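Local coordinates for protein benzoylformate Decarboxylase (Polynucleobacter necessarius, PDB 4K9Q) that probably decarboxylates benzoylformate, using thiamine diphosphate together with a magnesium ion as cofactors, at residues Pro24-Glu29 / Asn68-Ala73; Gly97-Glu102 / Leu109-Glu114. All blocks are in the same frame, centred on the assembly; numbering follows the deposited sequence.

Contact 1 of 2, residues Pro24-Glu29 / Asn68-Ala73. With TPP (thiamine diphosphate), chain D.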
loop_
_atom_site.group_PDB
_atom_site.type_symbol
_atom_site.label_atom_id
_atom_site.label_comp_id
_atom_site.label_asym_id
_atom_site.label_seq_id
_atom_site.Cartn_x
_atom_site.Cartn_y
_atom_site.Cartn_z
ATOM N N PRO A 24 5.019 -26.606 -6.441
ATOM C CA PRO A 24 3.696 -26.865 -5.868
ATOM C C PRO A 24 3.639 -26.780 -4.338
ATOM O O PRO A 24 4.659 -26.907 -3.665
ATOM C CB PRO A 24 3.400 -28.298 -6.335
ATOM C CG PRO A 24 4.744 -28.936 -6.422
ATOM C CD PRO A 24 5.666 -27.844 -6.921
ATOM N N GLY A 25 2.434 -26.556 -3.813
ATOM C CA GLY A 25 2.167 -26.606 -2.387
ATOM C C GLY A 25 0.735 -27.071 -2.197
ATOM O O GLY A 25 0.014 -27.268 -3.173
ATOM N N SER A 26 0.312 -27.234 -0.945
ATOM C CA SER A 26 -0.999 -27.795 -0.653
ATOM C C SER A 26 -2.122 -26.938 -1.219
ATOM O O SER A 26 -3.137 -27.459 -1.681
ATOM C CB SER A 26 -1.193 -27.975 0.855
ATOM O OG SER A 26 -1.260 -26.723 1.509
ATOM N N THR A 27 -1.928 -25.621 -1.189
ATOM C CA THR A 27 -2.967 -24.683 -1.617
ATOM C C THR A 27 -3.095 -24.571 -3.140
ATOM O O THR A 27 -4.005 -23.903 -3.643
ATOM C CB THR A 27 -2.721 -23.284 -1.009
ATOM O OG1 THR A 27 -1.365 -22.894 -1.260
ATOM C CG2 THR A 27 -2.944 -23.321 0.487
ATOM N N GLU A 28 -2.200 -25.243 -3.867
ATOM C CA GLU A 28 -2.249 -25.279 -5.328
ATOM C C GLU A 28 -2.732 -26.634 -5.865
ATOM O O GLU A 28 -2.977 -26.785 -7.058
ATOM C CB GLU A 28 -0.872 -24.975 -5.919
ATOM C CG GLU A 28 -0.352 -23.563 -5.626
ATOM C CD GLU A 28 -0.049 -23.338 -4.151
ATOM O OE1 GLU A 28 0.680 -24.160 -3.569
ATOM O OE2 GLU A 28 -0.531 -22.339 -3.567
ATOM N N GLU A 29 -2.848 -27.631 -4.998
ATOM C CA GLU A 29 -3.180 -28.971 -5.482
ATOM C C GLU A 29 -4.557 -29.059 -6.151
ATOM O O GLU A 29 -4.730 -29.805 -7.112
ATOM C CB GLU A 29 -3.034 -29.997 -4.360
ATOM C CG GLU A 29 -1.578 -30.227 -3.995
ATOM C CD GLU A 29 -1.371 -31.342 -2.996
ATOM O OE1 GLU A 29 -2.269 -31.605 -2.168
ATOM O OE2 GLU A 29 -0.301 -31.967 -3.055
ATOM N N ASN A 68 2.808 -20.672 -11.121
ATOM C CA ASN A 68 1.950 -21.161 -10.044
ATOM C C ASN A 68 2.835 -21.475 -8.847
ATOM O O ASN A 68 3.637 -22.412 -8.888
ATOM C CB ASN A 68 1.170 -22.402 -10.491
ATOM C CG ASN A 68 0.133 -22.852 -9.469
ATOM O OD1 ASN A 68 0.123 -24.016 -9.059
ATOM N ND2 ASN A 68 -0.753 -21.941 -9.067
ATOM N N ILE A 69 2.708 -20.671 -7.794
ATOM C CA ILE A 69 3.541 -20.839 -6.614
ATOM C C ILE A 69 2.712 -20.860 -5.337
ATOM O O ILE A 69 1.496 -20.636 -5.365
ATOM C CB ILE A 69 4.661 -19.784 -6.560
ATOM C CG1 ILE A 69 4.076 -18.365 -6.529
ATOM C CG2 ILE A 69 5.617 -19.959 -7.749
ATOM C CD1 ILE A 69 5.140 -17.282 -6.727
ATOM N N HIS A 70 3.375 -21.139 -4.222
ATOM C CA HIS A 70 2.671 -21.529 -3.010
ATOM C C HIS A 70 2.476 -20.368 -2.049
ATOM O O HIS A 70 3.367 -20.045 -1.273
ATOM C CB HIS A 70 3.432 -22.641 -2.297
ATOM C CG HIS A 70 2.786 -23.094 -1.022
ATOM N ND1 HIS A 70 1.494 -23.573 -0.968
ATOM C CD2 HIS A 70 3.262 -23.146 0.244
ATOM C CE1 HIS A 70 1.205 -23.908 0.277
ATOM N NE2 HIS A 70 2.265 -23.668 1.030
ATOM N N THR A 71 1.287 -19.777 -2.093
ATOM C CA THR A 71 0.874 -18.736 -1.154
ATOM C C THR A 71 1.954 -17.655 -0.910
ATOM O O THR A 71 2.712 -17.316 -1.826
ATOM C CB THR A 71 0.252 -19.373 0.130
ATOM O OG1 THR A 71 -0.316 -18.357 0.970
ATOM C CG2 THR A 71 1.267 -20.216 0.920
ATOM N N GLY A 72 1.991 -17.068 0.281
ATOM C CA GLY A 72 2.906 -15.966 0.552
ATOM C C GLY A 72 4.355 -16.416 0.602
ATOM O O GLY A 72 5.265 -15.653 0.268
ATOM N N ALA A 73 4.573 -17.659 1.027
ATOM C CA ALA A 73 5.930 -18.209 1.151
ATOM C C ALA A 73 6.607 -18.271 -0.208
ATOM O O ALA A 73 7.752 -17.845 -0.377
ATOM C CB ALA A 73 5.889 -19.608 1.766
HETATM N "N1'" TPP D . 7.485 -23.468 -1.403
HETATM C "C2'" TPP D . 7.776 -22.843 -0.200
HETATM C CM2 TPP D . 8.728 -21.684 -0.157
HETATM N "N3'" TPP D . 7.184 -23.262 0.977
HETATM C "C4'" TPP D . 6.302 -24.314 0.961
HETATM N "N4'" TPP D . 5.724 -24.702 2.096
HETATM C "C5'" TPP D . 6.031 -24.973 -0.238
HETATM C "C6'" TPP D . 6.609 -24.541 -1.431
HETATM C "C7'" TPP D . 5.062 -26.127 -0.256
HETATM N N3 TPP D . 5.508 -27.373 0.352
HETATM C C2 TPP D . 5.138 -27.811 1.613
HETATM S S1 TPP D . 5.752 -29.244 2.020
HETATM C C5 TPP D . 6.506 -29.368 0.596
HETATM C C4 TPP D . 6.301 -28.290 -0.261
HETATM C CM4 TPP D . 6.883 -28.141 -1.645
HETATM C C6 TPP D . 7.290 -30.629 0.365
HETATM C C7 TPP D . 8.452 -30.856 1.320
HETATM O O7 TPP D . 9.175 -31.928 0.761
HETATM P PA TPP D . 10.454 -32.560 1.504
HETATM O O1A TPP D . 11.285 -31.446 2.072
HETATM O O2A TPP D . 11.244 -33.399 0.551
HETATM O O3A TPP D . 9.830 -33.332 2.768
HETATM P PB TPP D . 8.975 -34.694 2.786
HETATM O O1B TPP D . 7.537 -34.288 2.821
HETATM O O2B TPP D . 9.369 -35.413 4.057
HETATM O O3B TPP D . 9.237 -35.514 1.563
#
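E28 and H70 are joined by a His-carboxylate hydrogen bond beside the cofactor, where the loop after strand 19-22 meets the end of strand 66-69 in the N-terminal TPP-binding domain. ND1 of H70 donates to OE1 of E28 over 2.8 Å, with an N-H...O angle of 146°. The acceptor lies near the ring plane and offers its syn lone pair, although carboxylate and imidazole planes stand 80° apart. CD of E28 is brought in by a bend at chi2 (67°). The other oxygen, OE2, takes a hydrogen bond from T27 OG1 and weak ones from T71 N and from G97 N on the neighbouring strand. An alanine at E28 would probably take the carboxylate acceptor away from ND1 of H70 and leave the imidazole freer to turn.

Close packing completes the fit. G25 has no side chain, which lets its CA come within 3.4 Å of H70 ND1. T71 CG2 sits 3.5 Å above the centre of one imidazole face, and C7' of thiamine diphosphate lies over the opposite face. N68 OD1 touches E28 CB at 3.4 Å, while N68 ND2 bonds to T95.

The second subunit completes the site: it hydrogen-bonds the cofactor through residues including S375, S431 and I461, and its Y278 bonds to S26 OG. From this chain, P24 O approaches the methyl carbon CM4 of thiamine diphosphate at 3.2 Å, and H70 CD2 lies 3.3 Å from C4' of its pyrimidine.

Contact 2 of 2, residues Gly97-Glu102 / Leu109-Glu114; sequences GQQTRE and LLTNIE
Q98 lies opposite N112 and Q99 opposite T111, with CA to CA separations of 6.0 Å and 5.2 Å, so the numbering falls along one segment as it rises along the other. Residues 97-98 end a strand and the chain then leaves it, whereas 109-114 is irregular: L110 has a positive phi (68°) and N112 is the centre of an inverse gamma turn. Each of the three direct hydrogen bonds across the contact has a glutamine side-chain amide at one end.

The amide of Q98 docks on the backbone of one residue. Its OE1 accepts from N112 N at 2.8 Å, on a lone pair and nearly straight (169°), and its NE2 donates to N112 O at 3.0 Å. OE1 also takes Q99 N on a lone pair, so two N-H groups grip it, while NE2 has a second acceptor in E128; together these bonds fix the rotation of the amide. Q99 works further along: its NE2 reaches L109 O at 3.0 Å, nearly along the C=O axis, and also bonds to Y278 O of the second subunit. Its OE1 accepts from T100 N. T111 OG1, bonded to P108 O, rests 3.7 Å from Q99 CB. A water accepts a hydrogen bond from N112 ND2 and donates one to G97 O, bridging the two segments.

T100 OG1 accepts from E102 N, which makes an ST turn where the chain leaves the strand. The whole is a loop returning over the C-terminal ends of the strands of the parallel sheet in the N-terminal TPP-binding domain, the end at which the cofactor lies, with the L110 side chain about 5 Å from thiamine diphosphate.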
loop_
_atom_site.group_PDB
_atom_site.type_symbol
_atom_site.label_atom_id
_atom_site.label_comp_id
_atom_site.label_asym_id
_atom_site.label_seq_id
_atom_site.Cartn_x
_atom_site.Cartn_y
_atom_site.Cartn_z
ATOM N N GLY A 97 -1.658 -19.996 -4.846
ATOM C CA GLY A 97 -2.761 -20.511 -4.062
ATOM C C GLY A 97 -2.894 -19.715 -2.781
ATOM O O GLY A 97 -1.937 -19.098 -2.302
ATOM N N GLN A 98 -4.098 -19.724 -2.235
ATOM C CA GLN A 98 -4.434 -19.044 -0.998
ATOM C C GLN A 98 -5.184 -20.054 -0.132
ATOM O O GLN A 98 -5.749 -21.030 -0.658
ATOM C CB GLN A 98 -5.328 -17.841 -1.319
ATOM C CG GLN A 98 -5.972 -17.118 -0.120
ATOM C CD GLN A 98 -4.943 -16.471 0.806
ATOM O OE1 GLN A 98 -4.221 -17.171 1.523
ATOM N NE2 GLN A 98 -4.875 -15.134 0.797
ATOM N N GLN A 99 -5.173 -19.848 1.185
ATOM C CA GLN A 99 -5.922 -20.718 2.093
ATOM C C GLN A 99 -7.401 -20.726 1.720
ATOM O O GLN A 99 -7.897 -19.799 1.084
ATOM C CB GLN A 99 -5.720 -20.305 3.557
ATOM C CG GLN A 99 -4.658 -21.137 4.288
ATOM C CD GLN A 99 -5.139 -22.558 4.613
ATOM O OE1 GLN A 99 -6.122 -23.052 4.044
ATOM N NE2 GLN A 99 -4.442 -23.220 5.532
ATOM N N THR A 100 -8.097 -21.784 2.117
ATOM C CA THR A 100 -9.503 -21.929 1.790
ATOM C C THR A 100 -10.367 -20.809 2.386
ATOM O O THR A 100 -10.155 -20.382 3.529
ATOM C CB THR A 100 -10.035 -23.298 2.254
ATOM O OG1 THR A 100 -11.457 -23.301 2.143
ATOM C CG2 THR A 100 -9.647 -23.557 3.702
ATOM N N ARG A 101 -11.354 -20.343 1.619
ATOM C CA ARG A 101 -12.286 -19.334 2.130
ATOM C C ARG A 101 -12.982 -19.821 3.405
ATOM O O ARG A 101 -13.503 -19.014 4.175
ATOM C CB ARG A 101 -13.352 -18.951 1.086
ATOM C CG ARG A 101 -12.810 -18.231 -0.135
ATOM C CD ARG A 101 -13.944 -17.733 -1.068
ATOM N NE ARG A 101 -13.400 -17.502 -2.404
ATOM C CZ ARG A 101 -13.061 -16.310 -2.889
ATOM N NH1 ARG A 101 -12.542 -16.226 -4.109
ATOM N NH2 ARG A 101 -13.237 -15.208 -2.159
ATOM N N GLU A 102 -12.992 -21.130 3.629
ATOM C CA GLU A 102 -13.620 -21.678 4.827
ATOM C C GLU A 102 -12.890 -21.213 6.086
ATOM O O GLU A 102 -13.483 -21.176 7.160
ATOM C CB GLU A 102 -13.652 -23.211 4.791
ATOM C CG GLU A 102 -14.415 -23.829 3.615
ATOM C CD GLU A 102 -15.930 -23.807 3.788
ATOM O OE1 GLU A 102 -16.430 -23.499 4.893
ATOM O OE2 GLU A 102 -16.629 -24.107 2.798
ATOM N N LEU A 109 -2.406 -21.256 9.195
ATOM C CA LEU A 109 -1.085 -21.407 8.605
ATOM C C LEU A 109 -1.142 -21.229 7.097
ATOM O O LEU A 109 -2.076 -21.696 6.442
ATOM C CB LEU A 109 -0.514 -22.786 8.932
ATOM C CG LEU A 109 0.956 -22.979 8.583
ATOM C CD1 LEU A 109 1.827 -22.220 9.558
ATOM C CD2 LEU A 109 1.287 -24.468 8.568
ATOM N N LEU A 110 -0.146 -20.530 6.561
ATOM C CA LEU A 110 0.039 -20.395 5.113
ATOM C C LEU A 110 -1.059 -19.573 4.426
ATOM O O LEU A 110 -1.282 -19.677 3.220
ATOM C CB LEU A 110 0.279 -21.761 4.455
ATOM C CG LEU A 110 1.678 -22.319 4.796
ATOM C CD1 LEU A 110 1.748 -23.827 4.685
ATOM C CD2 LEU A 110 2.764 -21.666 3.939
ATOM N N THR A 111 -1.725 -18.730 5.206
ATOM C CA THR A 111 -2.550 -17.684 4.627
ATOM C C THR A 111 -1.649 -16.605 4.038
ATOM O O THR A 111 -0.685 -16.161 4.668
ATOM C CB THR A 111 -3.466 -17.035 5.672
ATOM O OG1 THR A 111 -4.374 -18.015 6.170
ATOM C CG2 THR A 111 -4.258 -15.896 5.052
ATOM N N ASN A 112 -1.960 -16.189 2.820
ATOM C CA ASN A 112 -1.232 -15.093 2.224
ATOM C C ASN A 112 -1.935 -13.813 2.663
ATOM O O ASN A 112 -2.865 -13.341 2.004
ATOM C CB ASN A 112 -1.215 -15.240 0.704
ATOM C CG ASN A 112 -0.178 -14.359 0.053
ATOM O OD1 ASN A 112 0.518 -13.593 0.732
ATOM N ND2 ASN A 112 -0.055 -14.469 -1.270
ATOM N N ILE A 113 -1.506 -13.278 3.804
ATOM C CA ILE A 113 -2.221 -12.177 4.454
ATOM C C ILE A 113 -2.063 -10.886 3.651
ATOM O O ILE A 113 -0.950 -10.545 3.258
ATOM C CB ILE A 113 -1.738 -12.006 5.907
ATOM C CG1 ILE A 113 -2.014 -13.287 6.704
ATOM C CG2 ILE A 113 -2.402 -10.796 6.561
ATOM C CD1 ILE A 113 -1.297 -13.372 8.041
ATOM N N GLU A 114 -3.171 -10.180 3.403
ATOM C CA GLU A 114 -3.154 -9.020 2.506
ATOM C C GLU A 114 -2.403 -9.351 1.220
ATOM O O GLU A 114 -1.508 -8.611 0.796
ATOM C CB GLU A 114 -2.510 -7.794 3.170
ATOM C CG GLU A 114 -3.326 -7.174 4.271
ATOM C CD GLU A 114 -3.216 -5.644 4.317
ATOM O OE1 GLU A 114 -2.179 -5.072 3.893
ATOM O OE2 GLU A 114 -4.185 -5.007 4.786
HETATM O O HOH W 1 -1.971 -16.088 -2.531
#

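From the N terminus, strand 19-22 leads into the 24-29 loop; 38 residues later, after strand 40-43 and helix 47-61, strand 66-69 brings in 68-73 and closes contact 1. The chain then runs through helices 71-77 and 79-88 into strand 93-98, where contact 2 opens and closes over only six intervening residues. The two are therefore in series, neither nested nor crossed. Neighbouring strands 66-69 and 93-98 link them through I69 O, 3.3 Å from G97 N; just beyond the strand ends, T71 OG1 lies 2.8 Å from L110 O. Both are probable hydrogen bonds. Together the contacts tie three loop regions at the C-terminal ends of the sheet's strands, and both touch the second subunit.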